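Local coordinates for protein O-methyltransferase, SAM-dependent (Legionella pneumophila subsp. pneumophila, PDB 3R3H) that probably transfers a methyl group from S-adenosylmethionine to a hydroxyl oxygen of an acceptor substrate not yet identified, at residues G133-D143 against K158-D169. Residues are numbered along the deposited sequence; the frame is centred on the assembly and turned at random.
Sequences GEHQFDFIFID and KLVTPKGLIAID
Ile140 packs its CD1 against the end of helix 149-159, where the chain passes into strand 160-161, 3.8 Å from Leu159 CB and equally near Val160 CB. CG1 lies anti to the carbonyl carbon and the chain is extended beyond it (chi2 178°), which brings CD1 to both residues. Leu159 CB also meets the Phe137 ring at its edge, in the ring plane, 4.0 Å from CD2. The carbonyl O of Leu159 takes two N-H groups: Phe137 N at 3.0 Å, nearly in line with the C=O, and Gln136 N from above the carbonyl plane. Beyond Asp138, strands 139-143 and 164-169 run parallel (12° between axes) as neighbours in the seven-stranded 3-2-1-4-5-7-6 sheet of class I methyltransferases, joined by helix 149-159 in a beta-alpha-beta crossover. Five backbone bonds, from Leu165 N to Asp138 O through Asp169 N to Ile142 O, zip them together. Ala167 CB sits 4.0 Å from both Phe139 CE1 and Phe141 CD1. On the other face, Ile142 CD1 touches Ile166 CG2 and Ile168 CG1, with Ala156 and Tyr149 packed against these isoleucines. Further along, Asp143 OD2 and Asp169 OD1 stand 3.6 Å apart, placed as in relatives that bind a divalent metal there, while Asp143 OD1 salt-bridges Lys146.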
loop_
_atom_site.group_PDB
_atom_site.type_symbol
_atom_site.label_atom_id
_atom_site.label_comp_id
_atom_site.label_asym_id
_atom_site.label_seq_id
_atom_site.Cartn_x
_atom_site.Cartn_y
_atom_site.Cartn_z
ATOM N N GLY A 133 16.849 21.746 -8.142
ATOM C CA GLY A 133 17.707 20.588 -8.336
ATOM C C GLY A 133 16.946 19.278 -8.478
ATOM O O GLY A 133 15.720 19.246 -8.378
ATOM N N GLU A 134 17.670 18.181 -8.664
ATOM C CA GLU A 134 17.029 16.889 -8.864
ATOM C C GLU A 134 16.435 16.098 -7.687
ATOM O O GLU A 134 15.247 15.796 -7.692
ATOM C CB GLU A 134 17.955 15.980 -9.697
ATOM C CG GLU A 134 17.999 16.385 -11.196
ATOM C CD GLU A 134 18.605 15.322 -12.130
ATOM O OE1 GLU A 134 18.722 14.147 -11.712
ATOM O OE2 GLU A 134 18.943 15.666 -13.291
ATOM N N HIS A 135 17.209 15.756 -6.672
ATOM C CA HIS A 135 16.610 14.957 -5.611
ATOM C C HIS A 135 16.014 15.781 -4.482
ATOM O O HIS A 135 16.616 15.968 -3.432
ATOM C CB HIS A 135 17.631 13.928 -5.134
ATOM C CG HIS A 135 18.145 13.060 -6.248
ATOM N ND1 HIS A 135 19.070 12.055 -6.058
ATOM C CD2 HIS A 135 17.863 13.063 -7.574
ATOM C CE1 HIS A 135 19.334 11.477 -7.218
ATOM N NE2 HIS A 135 18.616 12.071 -8.155
ATOM N N GLN A 136 14.794 16.250 -4.740
ATOM C CA GLN A 136 14.016 17.117 -3.845
ATOM C C GLN A 136 12.847 16.501 -3.091
ATOM O O GLN A 136 12.604 16.820 -1.930
ATOM C CB GLN A 136 13.411 18.265 -4.635
ATOM C CG GLN A 136 14.319 19.381 -5.014
ATOM C CD GLN A 136 13.553 20.429 -5.792
ATOM O OE1 GLN A 136 13.194 20.216 -6.955
ATOM N NE2 GLN A 136 13.272 21.561 -5.147
ATOM N N PHE A 137 12.098 15.656 -3.775
ATOM C CA PHE A 137 10.921 15.069 -3.175
ATOM C C PHE A 137 11.056 13.652 -2.663
ATOM O O PHE A 137 11.570 12.770 -3.342
ATOM C CB PHE A 137 9.767 15.177 -4.168
ATOM C CG PHE A 137 9.524 16.585 -4.639
ATOM C CD1 PHE A 137 8.900 17.509 -3.805
ATOM C CD2 PHE A 137 9.975 17.003 -5.892
ATOM C CE1 PHE A 137 8.730 18.828 -4.202
ATOM C CE2 PHE A 137 9.817 18.311 -6.307
ATOM C CZ PHE A 137 9.190 19.236 -5.459
ATOM N N ASP A 138 10.578 13.457 -1.443
ATOM C CA ASP A 138 10.605 12.168 -0.775
ATOM C C ASP A 138 9.398 11.370 -1.237
ATOM O O ASP A 138 9.389 10.144 -1.177
ATOM C CB ASP A 138 10.544 12.380 0.739
ATOM C CG ASP A 138 11.749 13.138 1.266
ATOM O OD1 ASP A 138 12.792 12.475 1.491
ATOM O OD2 ASP A 138 11.661 14.383 1.432
ATOM N N PHE A 139 8.367 12.077 -1.684
ATOM C CA PHE A 139 7.159 11.429 -2.168
ATOM C C PHE A 139 6.553 12.252 -3.308
ATOM O O PHE A 139 6.327 13.455 -3.178
ATOM C CB PHE A 139 6.134 11.250 -1.040
ATOM C CG PHE A 139 4.834 10.644 -1.496
ATOM C CD1 PHE A 139 4.780 9.337 -1.953
ATOM C CD2 PHE A 139 3.673 11.406 -1.531
ATOM C CE1 PHE A 139 3.585 8.794 -2.446
ATOM C CE2 PHE A 139 2.469 10.878 -2.021
ATOM C CZ PHE A 139 2.429 9.564 -2.482
ATOM N N ILE A 140 6.318 11.594 -4.436
ATOM C CA ILE A 140 5.740 12.236 -5.602
ATOM C C ILE A 140 4.489 11.449 -6.000
ATOM O O ILE A 140 4.508 10.222 -6.033
ATOM C CB ILE A 140 6.759 12.255 -6.758
ATOM C CG1 ILE A 140 8.013 13.015 -6.311
ATOM C CG2 ILE A 140 6.146 12.899 -7.996
ATOM C CD1 ILE A 140 9.109 13.065 -7.333
ATOM N N PHE A 141 3.398 12.160 -6.264
ATOM C CA PHE A 141 2.139 11.540 -6.655
ATOM C C PHE A 141 1.756 12.094 -8.028
ATOM O O PHE A 141 1.781 13.304 -8.234
ATOM C CB PHE A 141 1.055 11.856 -5.623
ATOM C CG PHE A 141 -0.323 11.444 -6.048
ATOM C CD1 PHE A 141 -0.585 10.136 -6.461
ATOM C CD2 PHE A 141 -1.367 12.361 -6.030
ATOM C CE1 PHE A 141 -1.874 9.749 -6.849
ATOM C CE2 PHE A 141 -2.658 11.988 -6.415
ATOM C CZ PHE A 141 -2.912 10.675 -6.826
ATOM N N ILE A 142 1.404 11.212 -8.966
ATOM C CA ILE A 142 1.055 11.635 -10.328
ATOM C C ILE A 142 -0.369 11.292 -10.763
ATOM O O ILE A 142 -0.748 10.118 -10.828
ATOM C CB ILE A 142 2.044 11.039 -11.347
ATOM C CG1 ILE A 142 3.482 11.331 -10.893
ATOM C CG2 ILE A 142 1.779 11.619 -12.717
ATOM C CD1 ILE A 142 4.561 10.659 -11.723
ATOM N N ASP A 143 -1.158 12.325 -11.052
ATOM C CA ASP A 143 -2.541 12.144 -11.480
ATOM C C ASP A 143 -2.876 13.238 -12.502
ATOM O O ASP A 143 -4.040 13.655 -12.625
ATOM C CB ASP A 143 -3.480 12.234 -10.267
ATOM C CG ASP A 143 -4.887 11.729 -10.568
ATOM O OD1 ASP A 143 -5.150 11.413 -11.753
ATOM O OD2 ASP A 143 -5.730 11.657 -9.630
ATOM N N LYS A 158 13.807 11.954 -11.769
ATOM C CA LYS A 158 14.898 12.880 -11.521
ATOM C C LYS A 158 14.598 13.674 -10.248
ATOM O O LYS A 158 15.506 13.974 -9.475
ATOM C CB LYS A 158 15.062 13.829 -12.710
ATOM C CG LYS A 158 14.958 13.136 -14.059
ATOM C CD LYS A 158 16.028 13.619 -15.040
ATOM C CE LYS A 158 15.631 14.883 -15.787
ATOM N NZ LYS A 158 14.592 14.637 -16.837
ATOM N N LEU A 159 13.315 13.973 -10.030
ATOM C CA LEU A 159 12.864 14.752 -8.882
ATOM C C LEU A 159 12.765 14.018 -7.553
ATOM O O LEU A 159 12.689 14.648 -6.495
ATOM C CB LEU A 159 11.506 15.387 -9.182
ATOM C CG LEU A 159 11.460 16.587 -10.132
ATOM C CD1 LEU A 159 10.036 17.048 -10.303
ATOM C CD2 LEU A 159 12.319 17.723 -9.584
ATOM N N VAL A 160 12.776 12.696 -7.591
ATOM C CA VAL A 160 12.643 11.937 -6.356
ATOM C C VAL A 160 13.934 11.657 -5.580
ATOM O O VAL A 160 15.038 11.622 -6.131
ATOM C CB VAL A 160 11.925 10.590 -6.632
ATOM C CG1 VAL A 160 12.923 9.566 -7.110
ATOM C CG2 VAL A 160 11.196 10.101 -5.391
ATOM N N THR A 161 13.752 11.465 -4.282
ATOM C CA THR A 161 14.810 11.153 -3.335
ATOM C C THR A 161 15.153 9.669 -3.509
ATOM O O THR A 161 14.294 8.873 -3.901
ATOM C CB THR A 161 14.297 11.432 -1.909
ATOM O OG1 THR A 161 14.428 12.829 -1.647
ATOM C CG2 THR A 161 15.048 10.627 -0.860
ATOM N N PRO A 162 16.417 9.279 -3.250
ATOM C CA PRO A 162 16.844 7.878 -3.385
ATOM C C PRO A 162 15.947 6.932 -2.590
ATOM O O PRO A 162 15.545 5.859 -3.062
ATOM C CB PRO A 162 18.265 7.909 -2.852
ATOM C CG PRO A 162 18.731 9.271 -3.283
ATOM C CD PRO A 162 17.563 10.141 -2.907
ATOM N N LYS A 163 15.641 7.345 -1.370
ATOM C CA LYS A 163 14.774 6.563 -0.518
ATOM C C LYS A 163 13.311 6.979 -0.755
ATOM O O LYS A 163 12.389 6.344 -0.250
ATOM C CB LYS A 163 15.170 6.776 0.939
ATOM C CG LYS A 163 16.632 6.497 1.211
ATOM C CD LYS A 163 16.784 5.463 2.299
ATOM C CE LYS A 163 18.234 5.254 2.653
ATOM N NZ LYS A 163 18.338 4.300 3.786
ATOM N N GLY A 164 13.112 8.035 -1.542
ATOM C CA GLY A 164 11.775 8.520 -1.834
ATOM C C GLY A 164 10.921 7.550 -2.626
ATOM O O GLY A 164 11.418 6.553 -3.132
ATOM N N LEU A 165 9.634 7.855 -2.749
ATOM C CA LEU A 165 8.701 6.995 -3.468
ATOM C C LEU A 165 7.840 7.775 -4.456
ATOM O O LEU A 165 7.599 8.950 -4.265
ATOM C CB LEU A 165 7.783 6.282 -2.472
ATOM C CG LEU A 165 6.734 5.338 -3.063
ATOM C CD1 LEU A 165 7.403 4.036 -3.482
ATOM C CD2 LEU A 165 5.669 5.060 -2.035
ATOM N N ILE A 166 7.383 7.101 -5.512
ATOM C CA ILE A 166 6.520 7.698 -6.535
ATOM C C ILE A 166 5.259 6.847 -6.702
ATOM O O ILE A 166 5.330 5.624 -6.792
ATOM C CB ILE A 166 7.216 7.782 -7.921
ATOM C CG1 ILE A 166 8.500 8.609 -7.819
ATOM C CG2 ILE A 166 6.270 8.405 -8.937
ATOM C CD1 ILE A 166 9.392 8.508 -9.039
ATOM N N ALA A 167 4.105 7.509 -6.733
ATOM C CA ALA A 167 2.816 6.845 -6.899
ATOM C C ALA A 167 2.207 7.405 -8.173
ATOM O O ALA A 167 2.261 8.619 -8.403
ATOM C CB ALA A 167 1.912 7.136 -5.708
ATOM N N ILE A 168 1.656 6.522 -9.004
ATOM C CA ILE A 168 1.040 6.935 -10.258
ATOM C C ILE A 168 -0.363 6.349 -10.310
ATOM O O ILE A 168 -0.543 5.143 -10.133
ATOM C CB ILE A 168 1.850 6.454 -11.481
ATOM C CG1 ILE A 168 3.274 7.009 -11.452
ATOM C CG2 ILE A 168 1.210 6.964 -12.740
ATOM C CD1 ILE A 168 4.275 6.150 -10.714
ATOM N N ASP A 169 -1.356 7.200 -10.550
ATOM C CA ASP A 169 -2.745 6.752 -10.572
ATOM C C ASP A 169 -3.269 6.355 -11.955
ATOM O O ASP A 169 -2.654 6.668 -12.981
ATOM C CB ASP A 169 -3.641 7.845 -9.983
ATOM C CG ASP A 169 -4.950 7.300 -9.425
ATOM O OD1 ASP A 169 -5.898 8.105 -9.267
ATOM O OD2 ASP A 169 -5.032 6.073 -9.132
#